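Local structure of 4-hydroxybutyrate CoA-transferase (Porphyromonas gingivalis, 3D3U) at residues 46-51 and 69-74; 248-253 and 274-279. The protein probably transfers coenzyme A between acyl-CoA thioesters and carboxylates such as acetate or 4-hydroxybutyrate. One frame throughout, in Å; residues are numbered along the deposited sequence.

Interaction 1: 46-51 and 69-74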
ATOM      1  N   ARG A  46     -13.261  13.388 -22.607  1.00  9.05           N
ATOM      2  CA  ARG A  46     -13.469  14.167 -23.815  1.00  9.66           C
ATOM      3  C   ARG A  46     -13.559  13.337 -25.087  1.00 10.23           C
ATOM      4  O   ARG A  46     -14.351  13.670 -25.932  1.00 12.26           O
ATOM      5  CB  ARG A  46     -12.348  15.144 -23.996  1.00  9.96           C
ATOM      6  CG  ARG A  46     -12.173  16.064 -22.869  1.00 13.07           C
ATOM      7  CD  ARG A  46     -11.304  17.195 -23.253  1.00 15.66           C
ATOM      8  NE  ARG A  46      -9.998  16.660 -23.330  1.00 13.78           N
ATOM      9  CZ  ARG A  46      -9.193  16.595 -22.293  1.00 16.09           C
ATOM     10  NH1 ARG A  46      -9.598  17.088 -21.079  1.00 13.23           N
ATOM     11  NH2 ARG A  46      -7.974  16.005 -22.490  1.00 17.30           N
ATOM     12  N   GLN A  47     -12.739  12.293 -25.253  1.00 10.28           N
ATOM     13  CA  GLN A  47     -12.690  11.539 -26.484  1.00 10.77           C
ATOM     14  C   GLN A  47     -13.642  10.382 -26.470  1.00 12.81           C
ATOM     15  O   GLN A  47     -13.499   9.530 -27.327  1.00 13.62           O
ATOM     16  CB  GLN A  47     -11.276  11.039 -26.822  1.00  9.13           C
ATOM     17  CG  GLN A  47     -10.232  12.181 -27.006  1.00  8.69           C
ATOM     18  CD  GLN A  47     -10.562  13.168 -28.133  1.00 12.55           C
ATOM     19  OE1 GLN A  47     -10.803  12.725 -29.274  1.00 12.81           O
ATOM     20  NE2 GLN A  47     -10.621  14.508 -27.824  1.00 10.02           N
ATOM     21  N   ARG A  48     -14.613  10.323 -25.537  1.00 14.75           N
ATOM     22  CA  ARG A  48     -15.492   9.107 -25.398  1.00 16.22           C
ATOM     23  C   ARG A  48     -16.220   8.572 -26.633  1.00 18.74           C
ATOM     24  O   ARG A  48     -16.466   7.361 -26.798  1.00 19.44           O
ATOM     25  CB  ARG A  48     -16.506   9.286 -24.328  1.00 15.11           C
ATOM     26  CG  ARG A  48     -17.475  10.303 -24.580  1.00 12.28           C
ATOM     27  CD  ARG A  48     -18.086  10.716 -23.233  1.00 14.04           C
ATOM     28  NE  ARG A  48     -19.320  11.524 -23.274  1.00 12.26           N
ATOM     29  CZ  ARG A  48     -19.393  12.803 -22.956  1.00  7.88           C
ATOM     30  NH1 ARG A  48     -20.551  13.441 -22.957  1.00 10.20           N
ATOM     31  NH2 ARG A  48     -18.309  13.433 -22.594  1.00  8.03           N
ATOM     32  N   GLU A  49     -16.500   9.494 -27.536  1.00 22.00           N
ATOM     33  CA  GLU A  49     -17.457   9.288 -28.599  1.00 23.10           C
ATOM     34  C   GLU A  49     -16.660   8.493 -29.603  1.00 21.97           C
ATOM     35  O   GLU A  49     -17.241   7.854 -30.454  1.00 21.76           O
ATOM     36  CB  GLU A  49     -17.910  10.685 -29.080  1.00 24.94           C
ATOM     37  CG  GLU A  49     -17.773  11.818 -27.943  1.00 32.27           C
ATOM     38  CD  GLU A  49     -19.158  12.462 -27.463  1.00 39.48           C
ATOM     39  OE1 GLU A  49     -20.174  12.327 -28.256  1.00 42.88           O
ATOM     40  OE2 GLU A  49     -19.263  13.129 -26.350  1.00 33.87           O
ATOM     41  N   LYS A  50     -15.331   8.482 -29.467  1.00 20.75           N
ATOM     42  CA  LYS A  50     -14.522   7.633 -30.311  1.00 21.27           C
ATOM     43  C   LYS A  50     -14.080   6.314 -29.700  1.00 22.29           C
ATOM     44  O   LYS A  50     -13.724   5.415 -30.468  1.00 22.17           O
ATOM     45  CB  LYS A  50     -13.233   8.277 -30.722  1.00 20.60           C
ATOM     46  CG  LYS A  50     -13.371   9.605 -31.141  1.00 23.73           C
ATOM     47  CD  LYS A  50     -11.999  10.151 -31.605  1.00 32.88           C
ATOM     48  CE  LYS A  50     -12.078  11.633 -32.035  1.00 34.86           C
ATOM     49  NZ  LYS A  50     -13.371  11.861 -32.771  1.00 40.84           N
ATOM     50  N   LEU A  51     -13.996   6.180 -28.373  1.00 22.84           N
ATOM     51  CA  LEU A  51     -13.560   4.885 -27.878  1.00 24.35           C
ATOM     52  C   LEU A  51     -14.663   3.764 -27.946  1.00 25.58           C
ATOM     53  O   LEU A  51     -15.878   4.005 -27.669  1.00 24.86           O
ATOM     54  CB  LEU A  51     -13.007   4.984 -26.467  1.00 25.21           C
ATOM     55  CG  LEU A  51     -11.990   5.995 -25.962  1.00 24.94           C
ATOM     56  CD1 LEU A  51     -10.875   6.129 -26.940  1.00 24.38           C
ATOM     57  CD2 LEU A  51     -12.757   7.225 -25.849  1.00 24.87           C
ATOM     58  N   ALA A  69     -18.037   7.476 -14.944  1.00 29.05           N
ATOM     59  CA  ALA A  69     -19.039   8.431 -15.306  1.00 25.67           C
ATOM     60  C   ALA A  69     -19.913   7.514 -16.093  1.00 22.99           C
ATOM     61  O   ALA A  69     -19.398   6.749 -16.879  1.00 22.81           O
ATOM     62  CB  ALA A  69     -18.466   9.473 -16.184  1.00 26.27           C
ATOM     63  N   PRO A  70     -21.203   7.480 -15.790  1.00 20.49           N
ATOM     64  CA  PRO A  70     -22.165   6.682 -16.535  1.00 18.83           C
ATOM     65  C   PRO A  70     -22.067   6.797 -18.049  1.00 17.75           C
ATOM     66  O   PRO A  70     -22.329   5.804 -18.738  1.00 18.08           O
ATOM     67  CB  PRO A  70     -23.536   7.210 -16.052  1.00 18.88           C
ATOM     68  CG  PRO A  70     -23.333   7.844 -14.805  1.00 17.25           C
ATOM     69  CD  PRO A  70     -21.831   8.133 -14.635  1.00 20.05           C
ATOM     70  N   GLU A  71     -21.694   7.968 -18.584  1.00 16.84           N
ATOM     71  CA  GLU A  71     -21.638   8.187 -20.067  1.00 14.77           C
ATOM     72  C   GLU A  71     -20.488   7.439 -20.720  1.00 15.46           C
ATOM     73  O   GLU A  71     -20.449   7.232 -21.930  1.00 16.72           O
ATOM     74  CB  GLU A  71     -21.739   9.659 -20.431  1.00 12.78           C
ATOM     75  CG  GLU A  71     -20.980  10.634 -19.578  1.00 14.57           C
ATOM     76  CD  GLU A  71     -21.575  11.019 -18.203  1.00 20.09           C
ATOM     77  OE1 GLU A  71     -22.152  12.056 -18.094  1.00 26.94           O
ATOM     78  OE2 GLU A  71     -21.403  10.397 -17.151  1.00 21.86           O
ATOM     79  N   MET A  72     -19.551   6.963 -19.905  1.00 15.91           N
ATOM     80  CA  MET A  72     -18.551   6.000 -20.372  1.00 16.11           C
ATOM     81  C   MET A  72     -19.131   4.666 -20.770  1.00 16.82           C
ATOM     82  O   MET A  72     -18.454   3.894 -21.454  1.00 16.32           O
ATOM     83  CB  MET A  72     -17.550   5.738 -19.305  1.00 15.79           C
ATOM     84  CG  MET A  72     -16.856   7.010 -18.900  1.00 16.25           C
ATOM     85  SD  MET A  72     -16.475   8.019 -20.305  1.00 17.49           S
ATOM     86  CE  MET A  72     -14.978   7.397 -21.077  1.00  5.62           C
ATOM     87  N   ARG A  73     -20.366   4.395 -20.334  1.00 17.47           N
ATOM     88  CA  ARG A  73     -21.041   3.143 -20.688  1.00 18.49           C
ATOM     89  C   ARG A  73     -20.949   2.857 -22.186  1.00 18.37           C
ATOM     90  O   ARG A  73     -21.381   3.642 -23.015  1.00 19.34           O
ATOM     91  CB  ARG A  73     -22.499   3.067 -20.190  1.00 18.25           C
ATOM     92  CG  ARG A  73     -23.244   1.897 -20.763  1.00 19.07           C
ATOM     93  CD  ARG A  73     -24.585   1.678 -20.136  1.00 22.48           C
ATOM     94  NE  ARG A  73     -24.542   0.626 -19.117  1.00 23.61           N
ATOM     95  CZ  ARG A  73     -24.430   0.866 -17.828  1.00 23.62           C
ATOM     96  NH1 ARG A  73     -24.325   2.128 -17.426  1.00 25.50           N
ATOM     97  NH2 ARG A  73     -24.395  -0.130 -16.942  1.00 21.07           N
ATOM     98  N   SER A  74     -20.393   1.690 -22.480  1.00 17.82           N
ATOM     99  CA  SER A  74     -20.107   1.184 -23.814  1.00 16.37           C
ATOM    100  C   SER A  74     -18.851   1.794 -24.330  1.00 18.12           C
ATOM    101  O   SER A  74     -18.401   1.377 -25.392  1.00 20.81           O
ATOM    102  CB  SER A  74     -21.174   1.445 -24.820  1.00 14.43           C
ATOM    103  OG  SER A  74     -20.849   2.541 -25.580  1.00 10.73           O
TER
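Met-72 and Arg-48 form the buried half of this contact. Met-72 is buried. Its CB points away from 46-51, but the chain is bent at both chi2 and chi3 (-41° and -81°), and this brings the terminal methyl back toward the other loop. Met-72 CE ends 4.1 Å from Arg-48 CB, a plain van der Waals approach. The CA atoms of Arg-48 and Met-72, 6.7 Å apart, are the closest CA pair of the two segments.

Both segments are loops at one end of the parallel sheet in the Rossmann-like N-terminal domain. Residues 46-51 lead from helix 38-46 into strand 54-57. Residues 69-74, with a 3-10 turn at 70-72, lead into the outermost strand 76-79.

The solvent side is formed by exposed Glu-71. The Arg-48 chain runs extended from CG to NE and passes the side chain of Glu-71. Arg-48 NE lies 4.1 Å from Glu-71 CG, so it is a methylene and not the carboxylate that sits over the guanidinium, offset toward its rim. The two flat groups stand nearly perpendicular. Their opposite charges do not meet: Arg-48 NH1 is 5.3 Å from Glu-71 OE1. On the other face of the guanidinium lies Glu-49 OE2, 3.5 Å from Arg-48 NE. This oxygen is well out of the guanidinium plane, so it pairs by charge alone. Tyr-45 adds a cation-pi contact to Arg-48. At the far end the approach is between backbones, with Leu-51 O 4.3 Å from Ser-74 O. Leu-51 O accepts a hydrogen bond from His-75 ND1, while exposed Ser-74 gives a weak one to Arg-73 O.

Interaction 2: 248-253 and 274-279; sequences MIRKGI and SKELYD
Arg-250 and Glu-276 reach toward each other from two helices and meet in a salt bridge. Arg-250 NH2 lies 2.6 Å from Glu-276 OE1, a short distance that carries little weight at 2.80 Å resolution. The carboxylate comes to the edge of the guanidinium, with Glu-276 CD in its plane. The two flat groups are nevertheless turned 88° against each other. A single nitrogen therefore faces a single oxygen, and the paired, side-by-side arrangement of arginine and carboxylate is absent.

The chains cross at a slant, and both are bent. Glu-276 CG stands opposite the backbone N about CA-CB (chi1 -177°), and the chain then turns at chi2. Arg-250 bends at chi2 and chi3. Both residues are exposed, and the CA atoms of the closest backbone pair, Arg-250 and Leu-277, are 11.5 Å apart. Only these two side chains bridge the segments.

The helices 243-251 and 275-281 flank neighbouring parallel strands, 235-237 and 266-268, of the mixed sheet. The chain thus runs strand, helix, strand, helix, as in a Rossmann-like domain. The bridge joins the last turn of the first helix to the first turn of the second. Phe-280 also touches Arg-250, and Met-246 touches Glu-276.

Ser-274 is the N-cap of the second helix. Its OG accepts from Leu-277 N at 3.3 Å, with an N-H...O angle of 161°, and is also hydrogen-bonded to Asp-243 OD1 of the first helix. Next in the chain, Lys-275 reaches one turn ahead, and its NZ forms a salt bridge to Asp-279 OD1 at 3.2 Å. Asp-279 OD1 receives it on its syn lone pair.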
ATOM      1  N   MET A 248       9.258  10.530  11.788  1.00 18.85           N
ATOM      2  CA  MET A 248      10.106   9.829  12.645  1.00 17.96           C
ATOM      3  C   MET A 248      11.473   9.737  12.020  1.00 18.70           C
ATOM      4  O   MET A 248      12.478   9.629  12.731  1.00 20.03           O
ATOM      5  CB  MET A 248       9.554   8.459  12.778  1.00 17.70           C
ATOM      6  CG  MET A 248       8.235   8.458  13.317  1.00 17.42           C
ATOM      7  SD  MET A 248       8.270   8.636  15.110  1.00 24.47           S
ATOM      8  CE  MET A 248       6.584   9.456  15.184  1.00 17.96           C
ATOM      9  N   ILE A 249      11.538   9.720  10.692  1.00 18.31           N
ATOM     10  CA  ILE A 249      12.823   9.724  10.067  1.00 17.62           C
ATOM     11  C   ILE A 249      13.424  11.007  10.531  1.00 16.64           C
ATOM     12  O   ILE A 249      14.494  10.991  11.092  1.00 15.79           O
ATOM     13  CB  ILE A 249      12.737   9.663   8.575  1.00 18.59           C
ATOM     14  CG1 ILE A 249      12.186   8.296   8.177  1.00 17.49           C
ATOM     15  CG2 ILE A 249      14.174   9.988   7.989  1.00 15.40           C
ATOM     16  CD1 ILE A 249      11.852   8.142   6.720  1.00 20.17           C
ATOM     17  N   ARG A 250      12.665  12.079  10.365  1.00 16.55           N
ATOM     18  CA  ARG A 250      13.003  13.398  10.880  1.00 17.53           C
ATOM     19  C   ARG A 250      13.499  13.434  12.342  1.00 18.21           C
ATOM     20  O   ARG A 250      14.521  14.011  12.606  1.00 18.73           O
ATOM     21  CB  ARG A 250      11.810  14.323  10.740  1.00 17.78           C
ATOM     22  CG  ARG A 250      12.144  15.562  10.074  1.00 17.46           C
ATOM     23  CD  ARG A 250      11.934  15.498   8.622  1.00 16.65           C
ATOM     24  NE  ARG A 250      10.745  16.221   8.242  1.00 23.19           N
ATOM     25  CZ  ARG A 250      10.661  17.054   7.197  1.00 26.43           C
ATOM     26  NH1 ARG A 250      11.738  17.288   6.405  1.00 28.12           N
ATOM     27  NH2 ARG A 250       9.490  17.656   6.954  1.00 23.58           N
ATOM     28  N   LYS A 251      12.808  12.808  13.298  1.00 18.47           N
ATOM     29  CA  LYS A 251      13.225  12.895  14.704  1.00 16.46           C
ATOM     30  C   LYS A 251      14.449  12.047  14.936  1.00 17.34           C
ATOM     31  O   LYS A 251      14.963  12.037  16.002  1.00 18.42           O
ATOM     32  CB  LYS A 251      12.100  12.456  15.652  1.00 16.13           C
ATOM     33  CG  LYS A 251      10.844  13.361  15.726  1.00 14.48           C
ATOM     34  CD  LYS A 251       9.571  12.531  16.062  1.00 14.75           C
ATOM     35  CE  LYS A 251       8.579  13.179  17.046  1.00 11.04           C
ATOM     36  NZ  LYS A 251       8.269  14.581  16.666  1.00 19.87           N
ATOM     37  N   GLY A 252      14.929  11.295  13.967  1.00 18.53           N
ATOM     38  CA  GLY A 252      16.093  10.401  14.258  1.00 19.87           C
ATOM     39  C   GLY A 252      15.759   8.940  14.643  1.00 20.82           C
ATOM     40  O   GLY A 252      16.627   8.075  14.649  1.00 21.98           O
ATOM     41  N   ILE A 253      14.495   8.653  14.940  1.00 20.63           N
ATOM     42  CA  ILE A 253      14.047   7.311  15.262  1.00 19.90           C
ATOM     43  C   ILE A 253      14.047   6.314  14.112  1.00 19.08           C
ATOM     44  O   ILE A 253      14.540   5.204  14.291  1.00 19.65           O
ATOM     45  CB  ILE A 253      12.704   7.380  15.961  1.00 20.01           C
ATOM     46  CG1 ILE A 253      12.843   8.266  17.207  1.00 23.11           C
ATOM     47  CG2 ILE A 253      12.220   6.035  16.389  1.00 19.37           C
ATOM     48  CD1 ILE A 253      14.121   7.989  18.206  1.00 26.82           C
ATOM     49  N   SER A 274       0.783  14.253   2.302  1.00 17.38           N
ATOM     50  CA  SER A 274       0.714  15.674   2.042  1.00 16.95           C
ATOM     51  C   SER A 274       1.840  16.121   1.020  1.00 17.22           C
ATOM     52  O   SER A 274       2.790  15.356   0.711  1.00 15.99           O
ATOM     53  CB  SER A 274       0.908  16.366   3.381  1.00 16.69           C
ATOM     54  OG  SER A 274       2.313  16.407   3.675  1.00 16.29           O
ATOM     55  N   LYS A 275       1.750  17.377   0.554  1.00 16.78           N
ATOM     56  CA  LYS A 275       2.743  17.966  -0.261  1.00 16.56           C
ATOM     57  C   LYS A 275       4.067  17.925   0.457  1.00 17.63           C
ATOM     58  O   LYS A 275       5.098  17.714  -0.174  1.00 18.45           O
ATOM     59  CB  LYS A 275       2.368  19.395  -0.570  1.00 16.15           C
ATOM     60  CG  LYS A 275       3.267  20.037  -1.684  1.00 16.65           C
ATOM     61  CD  LYS A 275       3.316  21.651  -1.729  1.00 19.16           C
ATOM     62  CE  LYS A 275       4.637  22.210  -2.392  1.00 19.10           C
ATOM     63  NZ  LYS A 275       4.831  21.134  -3.503  1.00 20.53           N
ATOM     64  N   GLU A 276       4.076  18.099   1.778  1.00 18.94           N
ATOM     65  CA  GLU A 276       5.327  17.928   2.529  1.00 18.88           C
ATOM     66  C   GLU A 276       5.958  16.551   2.298  1.00 18.44           C
ATOM     67  O   GLU A 276       7.153  16.444   2.065  1.00 17.98           O
ATOM     68  CB  GLU A 276       5.092  18.123   4.000  1.00 19.40           C
ATOM     69  CG  GLU A 276       6.388  18.037   4.809  1.00 25.68           C
ATOM     70  CD  GLU A 276       6.626  19.288   5.629  1.00 32.00           C
ATOM     71  OE1 GLU A 276       7.466  19.303   6.588  1.00 31.80           O
ATOM     72  OE2 GLU A 276       5.950  20.280   5.259  1.00 36.65           O
ATOM     73  N   LEU A 277       5.159  15.484   2.369  1.00 18.22           N
ATOM     74  CA  LEU A 277       5.671  14.160   2.051  1.00 16.53           C
ATOM     75  C   LEU A 277       6.366  14.257   0.746  1.00 16.06           C
ATOM     76  O   LEU A 277       7.573  13.921   0.658  1.00 16.46           O
ATOM     77  CB  LEU A 277       4.550  13.155   1.897  1.00 16.16           C
ATOM     78  CG  LEU A 277       4.691  11.899   2.724  1.00 15.16           C
ATOM     79  CD1 LEU A 277       3.738  10.881   2.308  1.00 17.02           C
ATOM     80  CD2 LEU A 277       6.048  11.316   2.605  1.00 16.92           C
ATOM     81  N   TYR A 278       5.626  14.723  -0.268  1.00 15.30           N
ATOM     82  CA  TYR A 278       6.149  14.680  -1.654  1.00 15.45           C
ATOM     83  C   TYR A 278       7.418  15.433  -1.750  1.00 15.56           C
ATOM     84  O   TYR A 278       8.438  14.836  -2.165  1.00 16.38           O
ATOM     85  CB  TYR A 278       5.141  15.091  -2.720  1.00 15.72           C
ATOM     86  CG  TYR A 278       3.850  14.300  -2.570  1.00 17.05           C
ATOM     87  CD1 TYR A 278       3.876  12.960  -2.196  1.00 17.34           C
ATOM     88  CD2 TYR A 278       2.600  14.892  -2.744  1.00 17.74           C
ATOM     89  CE1 TYR A 278       2.712  12.228  -1.995  1.00 16.03           C
ATOM     90  CE2 TYR A 278       1.410  14.145  -2.552  1.00 18.64           C
ATOM     91  CZ  TYR A 278       1.485  12.809  -2.160  1.00 18.08           C
ATOM     92  OH  TYR A 278       0.344  12.029  -1.967  1.00 19.49           O
ATOM     93  N   ASP A 279       7.433  16.682  -1.295  1.00 14.29           N
ATOM     94  CA  ASP A 279       8.745  17.339  -1.260  1.00 15.43           C
ATOM     95  C   ASP A 279       9.856  16.702  -0.462  1.00 15.57           C
ATOM     96  O   ASP A 279      10.987  16.919  -0.802  1.00 15.70           O
ATOM     97  CB  ASP A 279       8.749  18.832  -0.877  1.00 16.49           C
ATOM     98  CG  ASP A 279       7.637  19.590  -1.470  1.00 17.79           C
ATOM     99  OD1 ASP A 279       7.077  19.102  -2.460  1.00 25.20           O
ATOM    100  OD2 ASP A 279       7.219  20.669  -0.985  1.00 19.97           O
TER

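How the interactions relate
The two contacts are separate. Their centres are 41 Å apart and their nearest atoms about 22 Å, and they follow one another along the chain. Interaction 1 belongs to the N-terminal parallel sheet and lies far out, 30 Å from the centre of the chain. Interaction 2 belongs to the mixed sheet and lies at 18 Å. They also differ in kind. Interaction 1 is partly buried and covers 168 Å² with no salt bridge between its segments. Interaction 2 is a surface contact of 69 Å² that rests on one ion pair. No active-site residue or bound ligand is identified in either, so neither can be tied to CoA transfer.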